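Long-range contact in N-acetylneuraminic acid (Sialic acid) synthetase (Leptospira borgpetersenii serovar Hardjo-bovis, PDB 6NCS), which probably makes N-acylneuraminate (sialic acid) or its 9-phosphate, as a manganese-binding member of the NeuB family: residues Ile214-Glu226 against Lys254-Leu266. Numbering follows the deposited sequence.
Sequences IEIPLLAVASGAE and KLVTETERIRKIL
Leu218 of helix 215-222 enters helix 249-266 as a knob into the hole formed by Leu255, Glu258, Thr259 and Ile262, joining the last two helices that wrap the parallel barrel of this NeuB-family TIM-barrel protein. The helices run in the same direction, inclined by 26°, and the axes of the two segments approach to 9.4 Å.

Apolar packing carries most of the interface. With CG anti to its carbonyl carbon (chi1 -67°), Leu218 brings CD2 to 3.6 Å from Glu258 CB, while its CB meets Ile262 CD1. Leu255 slides past Leu218 in the opposite direction, and its CD1 also touches Pro217 CB. One turn on, Val221 sets CG1 against Ile262 CG2 and CG2 against Thr259 CG2; its side chain also packs on Ile228 of strand 227-231. The Ile214 side chain crosses that of Lys254 at about a right angle, its CD1 meeting Lys254 CG.

Among the polar groups, Thr259 OG1 donates a hydrogen bond back to Leu255 O (2.7 Å), leaving its methyl for Val221. Arg261 grips the Glu258 carboxylate side-on and also pairs with Glu215 and Glu186 of the second subunit.

Gly224 closes helix 215-222 in a Schellman motif, and water bridges this end to Arg263, whose NH1 hydrogen-bonds to Asn24 O. One water accepts from Arg263 NE at 3.1 Å and donates to Val221 O and Ala225 O, each at 2.7 Å.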
loop_
_atom_site.group_PDB
_atom_site.type_symbol
_atom_site.label_atom_id
_atom_site.label_comp_id
_atom_site.label_asym_id
_atom_site.label_seq_id
_atom_site.Cartn_x
_atom_site.Cartn_y
_atom_site.Cartn_z
ATOM N N ILE A 214 10.903 5.538 9.440
ATOM C CA ILE A 214 10.028 4.374 9.370
ATOM C C ILE A 214 8.832 4.593 8.461
ATOM O O ILE A 214 8.053 3.655 8.262
ATOM C CB ILE A 214 9.554 3.910 10.763
ATOM C CG1 ILE A 214 8.708 4.980 11.454
ATOM C CG2 ILE A 214 10.729 3.466 11.617
ATOM C CD1 ILE A 214 7.965 4.438 12.674
ATOM N N GLU A 215 8.672 5.782 7.879
ATOM C CA GLU A 215 7.517 5.993 7.011
ATOM C C GLU A 215 7.556 5.066 5.807
ATOM O O GLU A 215 6.532 4.489 5.435
ATOM C CB GLU A 215 7.430 7.440 6.544
ATOM C CG GLU A 215 6.146 7.687 5.741
ATOM C CD GLU A 215 6.083 9.048 5.084
ATOM O OE1 GLU A 215 7.102 9.505 4.537
ATOM O OE2 GLU A 215 4.994 9.657 5.115
ATOM N N ILE A 216 8.718 4.924 5.165
ATOM C CA ILE A 216 8.795 4.076 3.974
ATOM C C ILE A 216 8.502 2.612 4.297
ATOM O O ILE A 216 7.683 2.000 3.592
ATOM C CB ILE A 216 10.134 4.288 3.251
ATOM C CG1 ILE A 216 10.219 5.724 2.734
ATOM C CG2 ILE A 216 10.246 3.328 2.083
ATOM C CD1 ILE A 216 11.553 6.118 2.113
ATOM N N PRO A 217 9.081 2.003 5.342
ATOM C CA PRO A 217 8.647 0.635 5.687
ATOM C C PRO A 217 7.154 0.514 6.018
ATOM O O PRO A 217 6.539 -0.508 5.686
ATOM C CB PRO A 217 9.541 0.266 6.889
ATOM C CG PRO A 217 10.301 1.479 7.262
ATOM C CD PRO A 217 10.293 2.409 6.077
ATOM N N LEU A 218 6.541 1.519 6.638
ATOM C CA LEU A 218 5.097 1.450 6.872
ATOM C C LEU A 218 4.325 1.497 5.559
ATOM O O LEU A 218 3.348 0.755 5.375
ATOM C CB LEU A 218 4.655 2.592 7.793
ATOM C CG LEU A 218 5.222 2.416 9.216
ATOM C CD1 LEU A 218 4.911 3.631 10.051
ATOM C CD2 LEU A 218 4.598 1.175 9.844
ATOM N N LEU A 219 4.726 2.387 4.646
ATOM C CA LEU A 219 4.123 2.369 3.319
ATOM C C LEU A 219 4.349 1.026 2.638
ATOM O O LEU A 219 3.480 0.549 1.900
ATOM C CB LEU A 219 4.674 3.518 2.463
ATOM C CG LEU A 219 4.237 4.919 2.912
ATOM C CD1 LEU A 219 4.997 5.998 2.182
ATOM C CD2 LEU A 219 2.734 5.077 2.707
ATOM N N ALA A 220 5.489 0.381 2.904
ATOM C CA ALA A 220 5.735 -0.923 2.295
ATOM C C ALA A 220 4.748 -1.962 2.798
ATOM O O ALA A 220 4.273 -2.799 2.021
ATOM C CB ALA A 220 7.177 -1.375 2.560
ATOM N N VAL A 221 4.399 -1.904 4.088
ATOM C CA VAL A 221 3.336 -2.761 4.622
ATOM C C VAL A 221 2.023 -2.501 3.899
ATOM O O VAL A 221 1.328 -3.441 3.498
ATOM C CB VAL A 221 3.183 -2.564 6.144
ATOM C CG1 VAL A 221 1.967 -3.326 6.655
ATOM C CG2 VAL A 221 4.438 -3.020 6.872
ATOM N N ALA A 222 1.651 -1.225 3.723
ATOM C CA ALA A 222 0.420 -0.938 2.992
ATOM C C ALA A 222 0.489 -1.439 1.553
ATOM O O ALA A 222 -0.540 -1.804 0.970
ATOM C CB ALA A 222 0.109 0.564 3.010
ATOM N N SER A 223 1.679 -1.484 0.968
ATOM C CA SER A 223 1.814 -1.962 -0.398
ATOM C C SER A 223 1.987 -3.477 -0.481
ATOM O O SER A 223 2.253 -3.996 -1.570
ATOM C CB SER A 223 2.977 -1.257 -1.096
ATOM O OG SER A 223 4.215 -1.770 -0.651
ATOM N N GLY A 224 1.847 -4.193 0.630
ATOM C CA GLY A 224 1.812 -5.653 0.598
ATOM C C GLY A 224 2.945 -6.380 1.300
ATOM O O GLY A 224 2.935 -7.619 1.302
ATOM N N ALA A 225 3.928 -5.703 1.892
ATOM C CA ALA A 225 5.047 -6.411 2.521
ATOM C C ALA A 225 4.577 -7.290 3.675
ATOM O O ALA A 225 3.779 -6.864 4.514
ATOM C CB ALA A 225 6.086 -5.412 3.018
ATOM N N GLU A 226 5.087 -8.521 3.721
ATOM C CA GLU A 226 4.761 -9.476 4.773
ATOM C C GLU A 226 5.887 -9.639 5.780
ATOM O O GLU A 226 5.701 -10.304 6.811
ATOM C CB GLU A 226 4.412 -10.829 4.141
ATOM C CG GLU A 226 3.439 -10.692 2.970
ATOM C CD GLU A 226 3.139 -12.008 2.279
ATOM O OE1 GLU A 226 3.615 -12.214 1.135
ATOM O OE2 GLU A 226 2.430 -12.836 2.886
ATOM N N LYS A 254 7.364 1.925 17.557
ATOM C CA LYS A 254 6.326 2.545 16.738
ATOM C C LYS A 254 6.164 1.823 15.407
ATOM O O LYS A 254 5.039 1.682 14.909
ATOM C CB LYS A 254 6.657 4.025 16.519
ATOM C CG LYS A 254 5.608 4.816 15.785
ATOM C CD LYS A 254 4.347 4.912 16.628
ATOM C CE LYS A 254 3.802 6.325 16.659
ATOM N NZ LYS A 254 2.658 6.420 17.607
ATOM N N LEU A 255 7.272 1.359 14.812
ATOM C CA LEU A 255 7.177 0.557 13.593
ATOM C C LEU A 255 6.327 -0.676 13.831
ATOM O O LEU A 255 5.473 -1.022 13.007
ATOM C CB LEU A 255 8.575 0.152 13.111
ATOM C CG LEU A 255 8.678 -0.768 11.890
ATOM C CD1 LEU A 255 8.067 -0.139 10.624
ATOM C CD2 LEU A 255 10.148 -1.123 11.653
ATOM N N VAL A 256 6.532 -1.343 14.965
ATOM C CA VAL A 256 5.762 -2.545 15.271
ATOM C C VAL A 256 4.280 -2.213 15.413
ATOM O O VAL A 256 3.419 -2.889 14.835
ATOM C CB VAL A 256 6.316 -3.227 16.536
ATOM C CG1 VAL A 256 5.369 -4.324 17.012
ATOM C CG2 VAL A 256 7.723 -3.807 16.253
ATOM N N THR A 257 3.948 -1.191 16.213
ATOM C CA THR A 257 2.527 -0.954 16.478
ATOM C C THR A 257 1.839 -0.341 15.269
ATOM O O THR A 257 0.650 -0.601 15.026
ATOM C CB THR A 257 2.314 -0.064 17.716
ATOM O OG1 THR A 257 2.931 1.215 17.531
ATOM C CG2 THR A 257 2.888 -0.727 18.964
ATOM N N GLU A 258 2.560 0.468 14.498
ATOM C CA GLU A 258 1.951 1.036 13.302
ATOM C C GLU A 258 1.786 -0.018 12.217
ATOM O O GLU A 258 0.807 0.018 11.467
ATOM C CB GLU A 258 2.773 2.221 12.806
ATOM C CG GLU A 258 2.580 3.484 13.669
ATOM C CD GLU A 258 1.184 4.091 13.520
ATOM O OE1 GLU A 258 0.970 4.891 12.584
ATOM O OE2 GLU A 258 0.303 3.773 14.344
ATOM N N THR A 259 2.707 -0.983 12.136
ATOM C CA THR A 259 2.518 -2.088 11.203
ATOM C C THR A 259 1.253 -2.866 11.530
ATOM O O THR A 259 0.474 -3.211 10.629
ATOM C CB THR A 259 3.731 -3.014 11.228
ATOM O OG1 THR A 259 4.858 -2.331 10.679
ATOM C CG2 THR A 259 3.458 -4.241 10.405
ATOM N N GLU A 260 1.028 -3.143 12.818
ATOM C CA GLU A 260 -0.178 -3.857 13.215
ATOM C C GLU A 260 -1.416 -3.047 12.857
ATOM O O GLU A 260 -2.414 -3.596 12.377
ATOM C CB GLU A 260 -0.122 -4.171 14.713
ATOM C CG GLU A 260 0.940 -5.223 15.053
ATOM C CD GLU A 260 1.359 -5.276 16.533
ATOM O OE1 GLU A 260 1.084 -4.326 17.307
ATOM O OE2 GLU A 260 1.991 -6.283 16.915
ATOM N N ARG A 261 -1.352 -1.731 13.054
ATOM C CA ARG A 261 -2.502 -0.891 12.752
ATOM C C ARG A 261 -2.789 -0.872 11.258
ATOM O O ARG A 261 -3.951 -0.973 10.848
ATOM C CB ARG A 261 -2.271 0.525 13.295
ATOM C CG ARG A 261 -3.463 1.445 13.110
ATOM C CD ARG A 261 -3.249 2.775 13.827
ATOM N NE ARG A 261 -2.271 3.607 13.132
ATOM C CZ ARG A 261 -2.585 4.445 12.148
ATOM N NH1 ARG A 261 -3.848 4.561 11.763
ATOM N NH2 ARG A 261 -1.642 5.174 11.557
ATOM N N ILE A 262 -1.746 -0.751 10.423
ATOM C CA ILE A 262 -1.961 -0.762 8.976
ATOM C C ILE A 262 -2.475 -2.126 8.522
ATOM O O ILE A 262 -3.339 -2.213 7.643
ATOM C CB ILE A 262 -0.671 -0.354 8.239
ATOM C CG1 ILE A 262 -0.369 1.119 8.502
ATOM C CG2 ILE A 262 -0.791 -0.598 6.734
ATOM C CD1 ILE A 262 1.058 1.558 8.076
ATOM N N ARG A 263 -1.983 -3.208 9.124
ATOM C CA ARG A 263 -2.509 -4.525 8.763
ATOM C C ARG A 263 -3.999 -4.615 9.044
ATOM O O ARG A 263 -4.750 -5.201 8.255
ATOM C CB ARG A 263 -1.767 -5.636 9.501
ATOM C CG ARG A 263 -0.704 -6.316 8.641
ATOM C CD ARG A 263 -1.317 -6.867 7.360
ATOM N NE ARG A 263 -0.356 -7.548 6.490
ATOM C CZ ARG A 263 0.027 -8.816 6.634
ATOM N NH1 ARG A 263 -0.442 -9.555 7.634
ATOM N NH2 ARG A 263 0.893 -9.345 5.780
ATOM N N LYS A 264 -4.449 -4.033 10.158
ATOM C CA LYS A 264 -5.877 -4.036 10.442
ATOM C C LYS A 264 -6.633 -3.274 9.366
ATOM O O LYS A 264 -7.710 -3.698 8.945
ATOM C CB LYS A 264 -6.160 -3.434 11.820
ATOM N N ILE A 265 -6.060 -2.163 8.896
ATOM C CA ILE A 265 -6.695 -1.348 7.866
ATOM C C ILE A 265 -6.740 -2.102 6.541
ATOM O O ILE A 265 -7.716 -2.000 5.786
ATOM C CB ILE A 265 -5.945 -0.004 7.744
ATOM C CG1 ILE A 265 -6.193 0.854 8.986
ATOM C CG2 ILE A 265 -6.337 0.739 6.461
ATOM C CD1 ILE A 265 -5.188 2.017 9.159
ATOM N N LEU A 266 -5.679 -2.855 6.222
ATOM C CA LEU A 266 -5.700 -3.670 5.010
ATOM C C LEU A 266 -6.793 -4.725 5.070
ATOM O O LEU A 266 -7.436 -5.018 4.053
ATOM C CB LEU A 266 -4.346 -4.347 4.785
ATOM C CG LEU A 266 -3.192 -3.428 4.396
ATOM C CD1 LEU A 266 -1.880 -4.179 4.445
ATOM C CD2 LEU A 266 -3.428 -2.899 2.988
HETATM O O HOH W 1 1.175 -6.034 4.236
HETATM O O HOH W 2 1.551 -12.196 5.769
#